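Local coordinates for BH2092 protein (Bacillus halodurans, PDB 3NHV) that is of unknown function but carries a rhodanese-like domain and so possibly handles sulfur in the manner of the sulfurtransferases, at residues E32-V37 and V74-C79; D38-E43 and Y78-A83. One frame throughout, in Å; residues are numbered along the deposited sequence.

Contact 1 of 2, residues E32-V37 and V74-C79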
loop_
_atom_site.group_PDB
_atom_site.type_symbol
_atom_site.label_atom_id
_atom_site.label_comp_id
_atom_site.label_asym_id
_atom_site.label_seq_id
_atom_site.Cartn_x
_atom_site.Cartn_y
_atom_site.Cartn_z
ATOM N N GLU B 32 -25.890 5.298 -5.673
ATOM C CA GLU B 32 -26.342 3.912 -5.628
ATOM C C GLU B 32 -25.700 3.044 -6.706
ATOM O O GLU B 32 -26.078 1.883 -6.889
ATOM C CB GLU B 32 -27.867 3.862 -5.758
ATOM C CG GLU B 32 -28.610 4.509 -4.596
ATOM C CD GLU B 32 -30.003 4.987 -4.989
ATOM O OE1 GLU B 32 -30.734 5.512 -4.111
ATOM O OE2 GLU B 32 -30.361 4.843 -6.181
ATOM N N GLY B 33 -24.723 3.607 -7.409
ATOM C CA GLY B 33 -24.042 2.865 -8.451
ATOM C C GLY B 33 -22.978 1.921 -7.917
ATOM O O GLY B 33 -22.285 1.269 -8.692
ATOM N N ILE B 34 -22.836 1.845 -6.598
ATOM C CA ILE B 34 -21.839 0.961 -6.000
ATOM C C ILE B 34 -22.430 0.078 -4.909
ATOM O O ILE B 34 -23.470 0.388 -4.333
ATOM C CB ILE B 34 -20.666 1.748 -5.368
ATOM C CG1 ILE B 34 -21.182 2.617 -4.224
ATOM C CG2 ILE B 34 -19.963 2.580 -6.427
ATOM C CD1 ILE B 34 -20.118 3.462 -3.554
ATOM N N ILE B 35 -21.751 -1.025 -4.627
ATOM C CA ILE B 35 -22.180 -1.944 -3.594
ATOM C C ILE B 35 -20.962 -2.248 -2.742
ATOM O O ILE B 35 -20.086 -3.011 -3.147
ATOM C CB ILE B 35 -22.711 -3.265 -4.197
ATOM C CG1 ILE B 35 -23.803 -2.966 -5.229
ATOM C CG2 ILE B 35 -23.267 -4.155 -3.085
ATOM C CD1 ILE B 35 -24.376 -4.199 -5.888
ATOM N N VAL B 36 -20.891 -1.636 -1.570
ATOM C CA VAL B 36 -19.762 -1.862 -0.686
ATOM C C VAL B 36 -19.880 -3.228 -0.015
ATOM O O VAL B 36 -20.852 -3.498 0.693
ATOM C CB VAL B 36 -19.690 -0.777 0.401
ATOM C CG1 VAL B 36 -18.386 -0.911 1.168
ATOM C CG2 VAL B 36 -19.820 0.605 -0.234
ATOM N N VAL B 37 -18.883 -4.082 -0.235
ATOM C CA VAL B 37 -18.863 -5.427 0.334
ATOM C C VAL B 37 -17.691 -5.646 1.296
ATOM O O VAL B 37 -16.522 -5.529 0.909
ATOM C CB VAL B 37 -18.769 -6.508 -0.782
ATOM C CG1 VAL B 37 -18.826 -7.909 -0.170
ATOM C CG2 VAL B 37 -19.883 -6.323 -1.788
ATOM N N VAL B 74 -21.346 -1.383 -9.379
ATOM C CA VAL B 74 -19.930 -1.712 -9.225
ATOM C C VAL B 74 -19.681 -2.195 -7.804
ATOM O O VAL B 74 -20.176 -1.597 -6.856
ATOM C CB VAL B 74 -19.025 -0.496 -9.490
ATOM C CG1 VAL B 74 -17.573 -0.895 -9.278
ATOM C CG2 VAL B 74 -19.226 0.015 -10.915
ATOM N N ILE B 75 -18.924 -3.280 -7.661
ATOM C CA ILE B 75 -18.614 -3.832 -6.340
ATOM C C ILE B 75 -17.311 -3.236 -5.787
ATOM O O ILE B 75 -16.300 -3.166 -6.490
ATOM C CB ILE B 75 -18.488 -5.400 -6.380
ATOM C CG1 ILE B 75 -19.858 -6.043 -6.584
ATOM C CG2 ILE B 75 -17.925 -5.931 -5.071
ATOM C CD1 ILE B 75 -20.408 -5.898 -7.971
ATOM N N ILE B 76 -17.357 -2.800 -4.530
ATOM C CA ILE B 76 -16.206 -2.217 -3.850
ATOM C C ILE B 76 -15.893 -3.122 -2.667
ATOM O O ILE B 76 -16.686 -3.223 -1.738
ATOM C CB ILE B 76 -16.507 -0.794 -3.303
ATOM C CG1 ILE B 76 -17.057 0.100 -4.416
ATOM C CG2 ILE B 76 -15.228 -0.171 -2.731
ATOM C CD1 ILE B 76 -16.049 0.434 -5.495
ATOM N N THR B 77 -14.739 -3.778 -2.698
ATOM C CA THR B 77 -14.366 -4.674 -1.616
ATOM C C THR B 77 -13.402 -4.013 -0.657
ATOM O O THR B 77 -12.607 -3.172 -1.059
ATOM C CB THR B 77 -13.686 -5.943 -2.159
ATOM O OG1 THR B 77 -12.467 -5.576 -2.817
ATOM C CG2 THR B 77 -14.594 -6.650 -3.159
ATOM N N TYR B 78 -13.467 -4.389 0.615
ATOM C CA TYR B 78 -12.534 -3.837 1.582
ATOM C C TYR B 78 -12.241 -4.854 2.676
ATOM O O TYR B 78 -13.127 -5.598 3.101
ATOM C CB TYR B 78 -13.064 -2.520 2.170
ATOM C CG TYR B 78 -14.101 -2.656 3.261
ATOM C CD1 TYR B 78 -13.730 -2.950 4.569
ATOM C CD2 TYR B 78 -15.452 -2.462 2.989
ATOM C CE1 TYR B 78 -14.675 -3.040 5.577
ATOM C CE2 TYR B 78 -16.406 -2.549 3.988
ATOM C CZ TYR B 78 -16.014 -2.836 5.280
ATOM O OH TYR B 78 -16.960 -2.895 6.279
ATOM N N CYS B 79 -10.980 -4.901 3.094
ATOM C CA CYS B 79 -10.532 -5.806 4.143
ATOM C C CYS B 79 -10.100 -4.934 5.315
ATOM O O CYS B 79 -10.560 -3.806 5.443
ATOM C CB CYS B 79 -9.357 -6.668 3.655
ATOM S SG CYS B 79 -8.581 -7.667 4.984
#

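Contact 2 of 2, residues D38-E43 and Y78-A83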
loop_
_atom_site.group_PDB
_atom_site.type_symbol
_atom_site.label_atom_id
_atom_site.label_comp_id
_atom_site.label_asym_id
_atom_site.label_seq_id
_atom_site.Cartn_x
_atom_site.Cartn_y
_atom_site.Cartn_z
ATOM N N ASP B 38 -18.012 -5.958 2.552
ATOM C CA ASP B 38 -16.996 -6.230 3.573
ATOM C C ASP B 38 -16.655 -7.704 3.391
ATOM O O ASP B 38 -17.518 -8.566 3.533
ATOM C CB ASP B 38 -17.564 -6.000 4.976
ATOM C CG ASP B 38 -16.496 -6.041 6.057
ATOM O OD1 ASP B 38 -15.586 -6.894 5.978
ATOM O OD2 ASP B 38 -16.576 -5.223 6.999
ATOM N N VAL B 39 -15.397 -7.980 3.070
ATOM C CA VAL B 39 -14.916 -9.334 2.818
ATOM C C VAL B 39 -14.315 -10.037 4.032
ATOM O O VAL B 39 -13.979 -11.220 3.964
ATOM C CB VAL B 39 -13.852 -9.302 1.700
ATOM C CG1 VAL B 39 -13.207 -10.653 1.539
ATOM C CG2 VAL B 39 -14.495 -8.855 0.395
ATOM N N ARG B 40 -14.165 -9.322 5.138
ATOM C CA ARG B 40 -13.578 -9.932 6.327
ATOM C C ARG B 40 -14.501 -10.987 6.935
ATOM O O ARG B 40 -15.539 -11.337 6.370
ATOM C CB ARG B 40 -13.286 -8.869 7.388
ATOM C CG ARG B 40 -12.515 -7.658 6.902
ATOM C CD ARG B 40 -13.147 -6.395 7.476
ATOM N NE ARG B 40 -12.764 -6.098 8.854
ATOM C CZ ARG B 40 -13.601 -5.593 9.757
ATOM N NH1 ARG B 40 -14.865 -5.352 9.431
ATOM N NH2 ARG B 40 -13.167 -5.288 10.975
ATOM N N ASP B 41 -14.107 -11.488 8.101
ATOM C CA ASP B 41 -14.890 -12.486 8.819
ATOM C C ASP B 41 -16.222 -11.893 9.262
ATOM O O ASP B 41 -16.276 -10.738 9.685
ATOM C CB ASP B 41 -14.153 -12.943 10.066
ATOM C CG ASP B 41 -14.995 -13.861 10.912
ATOM O OD1 ASP B 41 -14.950 -15.089 10.675
ATOM O OD2 ASP B 41 -15.730 -13.353 11.798
ATOM N N ALA B 42 -17.287 -12.689 9.201
ATOM C CA ALA B 42 -18.621 -12.227 9.599
ATOM C C ALA B 42 -18.643 -11.518 10.950
ATOM O O ALA B 42 -19.223 -10.440 11.085
ATOM C CB ALA B 42 -19.590 -13.401 9.629
ATOM N N GLU B 43 -18.014 -12.128 11.948
ATOM C CA GLU B 43 -17.985 -11.560 13.291
ATOM C C GLU B 43 -17.419 -10.140 13.265
ATOM O O GLU B 43 -17.978 -9.232 13.886
ATOM C CB GLU B 43 -17.142 -12.451 14.210
ATOM C CG GLU B 43 -17.428 -12.297 15.700
ATOM C CD GLU B 43 -18.829 -12.783 16.092
ATOM O OE1 GLU B 43 -19.228 -13.895 15.658
ATOM O OE2 GLU B 43 -19.526 -12.051 16.847
ATOM N N TYR B 78 -13.467 -4.389 0.615
ATOM C CA TYR B 78 -12.534 -3.837 1.582
ATOM C C TYR B 78 -12.241 -4.854 2.676
ATOM O O TYR B 78 -13.127 -5.598 3.101
ATOM C CB TYR B 78 -13.064 -2.520 2.170
ATOM C CG TYR B 78 -14.101 -2.656 3.261
ATOM C CD1 TYR B 78 -13.730 -2.950 4.569
ATOM C CD2 TYR B 78 -15.452 -2.462 2.989
ATOM C CE1 TYR B 78 -14.675 -3.040 5.577
ATOM C CE2 TYR B 78 -16.406 -2.549 3.988
ATOM C CZ TYR B 78 -16.014 -2.836 5.280
ATOM O OH TYR B 78 -16.960 -2.895 6.279
ATOM N N CYS B 79 -10.980 -4.901 3.094
ATOM C CA CYS B 79 -10.532 -5.806 4.143
ATOM C C CYS B 79 -10.100 -4.934 5.315
ATOM O O CYS B 79 -10.560 -3.806 5.443
ATOM C CB CYS B 79 -9.357 -6.668 3.655
ATOM S SG CYS B 79 -8.581 -7.667 4.984
ATOM N N TRP B 80 -9.221 -5.439 6.169
ATOM C CA TRP B 80 -8.777 -4.663 7.309
ATOM C C TRP B 80 -8.003 -3.422 6.923
ATOM O O TRP B 80 -8.374 -2.318 7.312
ATOM C CB TRP B 80 -7.927 -5.511 8.248
ATOM C CG TRP B 80 -8.728 -6.508 8.999
ATOM C CD1 TRP B 80 -9.022 -7.784 8.612
ATOM C CD2 TRP B 80 -9.380 -6.307 10.255
ATOM N NE1 TRP B 80 -9.819 -8.390 9.553
ATOM C CE2 TRP B 80 -10.057 -7.505 10.571
ATOM C CE3 TRP B 80 -9.466 -5.228 11.142
ATOM C CZ2 TRP B 80 -10.801 -7.661 11.741
ATOM C CZ3 TRP B 80 -10.211 -5.381 12.311
ATOM C CH2 TRP B 80 -10.870 -6.590 12.596
ATOM N N GLY B 81 -6.929 -3.605 6.161
ATOM C CA GLY B 81 -6.114 -2.473 5.750
ATOM C C GLY B 81 -5.011 -2.792 4.749
ATOM O O GLY B 81 -5.066 -3.809 4.054
ATOM N N PRO B 82 -3.979 -1.933 4.668
ATOM C CA PRO B 82 -2.820 -2.044 3.772
ATOM C C PRO B 82 -2.116 -3.394 3.778
ATOM O O PRO B 82 -1.643 -3.866 2.747
ATOM C CB PRO B 82 -1.889 -0.941 4.273
ATOM C CG PRO B 82 -2.824 0.070 4.802
ATOM C CD PRO B 82 -3.837 -0.762 5.550
ATOM N N ALA B 83 -2.041 -4.002 4.953
ATOM C CA ALA B 83 -1.361 -5.281 5.099
ATOM C C ALA B 83 -2.253 -6.485 4.823
ATOM O O ALA B 83 -1.953 -7.594 5.259
ATOM C CB ALA B 83 -0.771 -5.391 6.499
#

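Contact 1 of 2, residues E32-V37 and V74-C79
Two neighbouring inner strands of the parallel rhodanese sheet meet here, 34-37 against 74-78, in the α/β arrangement that buries a sheet between layers of helix. They run in the same direction, and their axes come within 4.6 Å at an angle of 25°, the twist expected of adjacent strands. The backbone ladder alternates between the chains: Val74 N gives to Gly33 O, Ile35 N to Val74 O, Ile76 N to Ile35 O, Val37 N to Ile76 O, and Tyr78 N to Val37 O at 3.3 Å, the longest rung. The intervening residues serve the strands beyond, Val36 bonding to Ile54 while Ile75 and Thr77 bond to the strand 100-105. Side chains divide between the two faces. On one, Ile34 CB lies 4.1 Å from Ile76 CG1, and helix 20-28 packs on Ile34 and Val36. Val36 CG1, anti to its backbone N (chi1 -171°), is the branch that reaches the Tyr78 ring, meeting its edge near the ring plane 3.8 Å from CD2. On the other face Val37 CG2 touches Ile75 CG2 at 3.8 Å, and helix 86-96 lies over Ile75 and Thr77. Beta-branched residues suit these places, since they favour extended backbone and fill both sides of the sheet with short, stiff hydrocarbon. Thr77 keeps that shape but carries a hydroxyl in a buried spot, where OG1 is satisfied by Ala87 O. Tyr78 likewise lends an apolar ring edge while its OH is bonded to Ile50 N. Backbone polar groups pair between strands and aliphatic branches meet above and below them, so the centre of the sheet combines directional bonds with a largely buried, apolar packing.

Contact 2 of 2, residues D38-E43 and Y78-A83
Asp38 OD2 is gripped by Arg40 NH1 in a salt bridge at 3.0 Å, on its syn lone pair and within the guanidinium plane, with Tyr78 OH also beside it across the contact. That second bond is weak, its 2.5 Å length from OH to OD2 doubtful, and Ile50 N is the hydroxyl's stronger partner. OD1 takes the backbone N of Arg40 at 2.9 Å in an Asx turn, so the carboxylate holds both ends of the arginine. Asp38 CA lies over one face of the Tyr78 ring, offset toward its rim, and Val39 N reaches Tyr78 O at 3.3 Å, carrying the strand pairing one step further. Arg40 bends, chi3 80° setting NE over the middle of the Trp80 indole, 3.5 Å from CE2. The guanidinium stands nearly upright on that face, the planes 75° apart, in a cation-pi contact with CZ 4.0 Å from the centroid of the six-membered ring; CG lies over the five-membered ring on the same face, a CH-pi contact. An alanine in place of Trp80 would probably leave the guanidinium without its aromatic support and freer to turn, and Trp130 without its ring partner. Arginine fits because it can bond in plane to Asp38, give a further N-H to Cys48 O, and rest an edge on the indole, and the carboxylate is likely to offset its charge in these buried surroundings.

In the fold
After helix 3-14, strand 17-19 and helix 20-28, the chain lays down strand 34-38, runs through the turn 38-41 into helix 42-47, adds the short edge strand 54-55, and returns as strand 74-78. Contact 1 closes a loop of 36 intervening residues, and contact 2 one of 34. Because the four segments follow in the order 32-37, 38-43, 74-79, 78-83, the loops interlock rather than nest, and they share Tyr78 and Cys79. Contact 2 continues contact 1 past the sheet's C-terminal end, with Val39 packing on Thr77 between them. It thereby ties the turn that leads into helix 42-47 to the loop holding the Cys79-Cys84 disulfide, where rhodaneses usually carry their active-site cysteine.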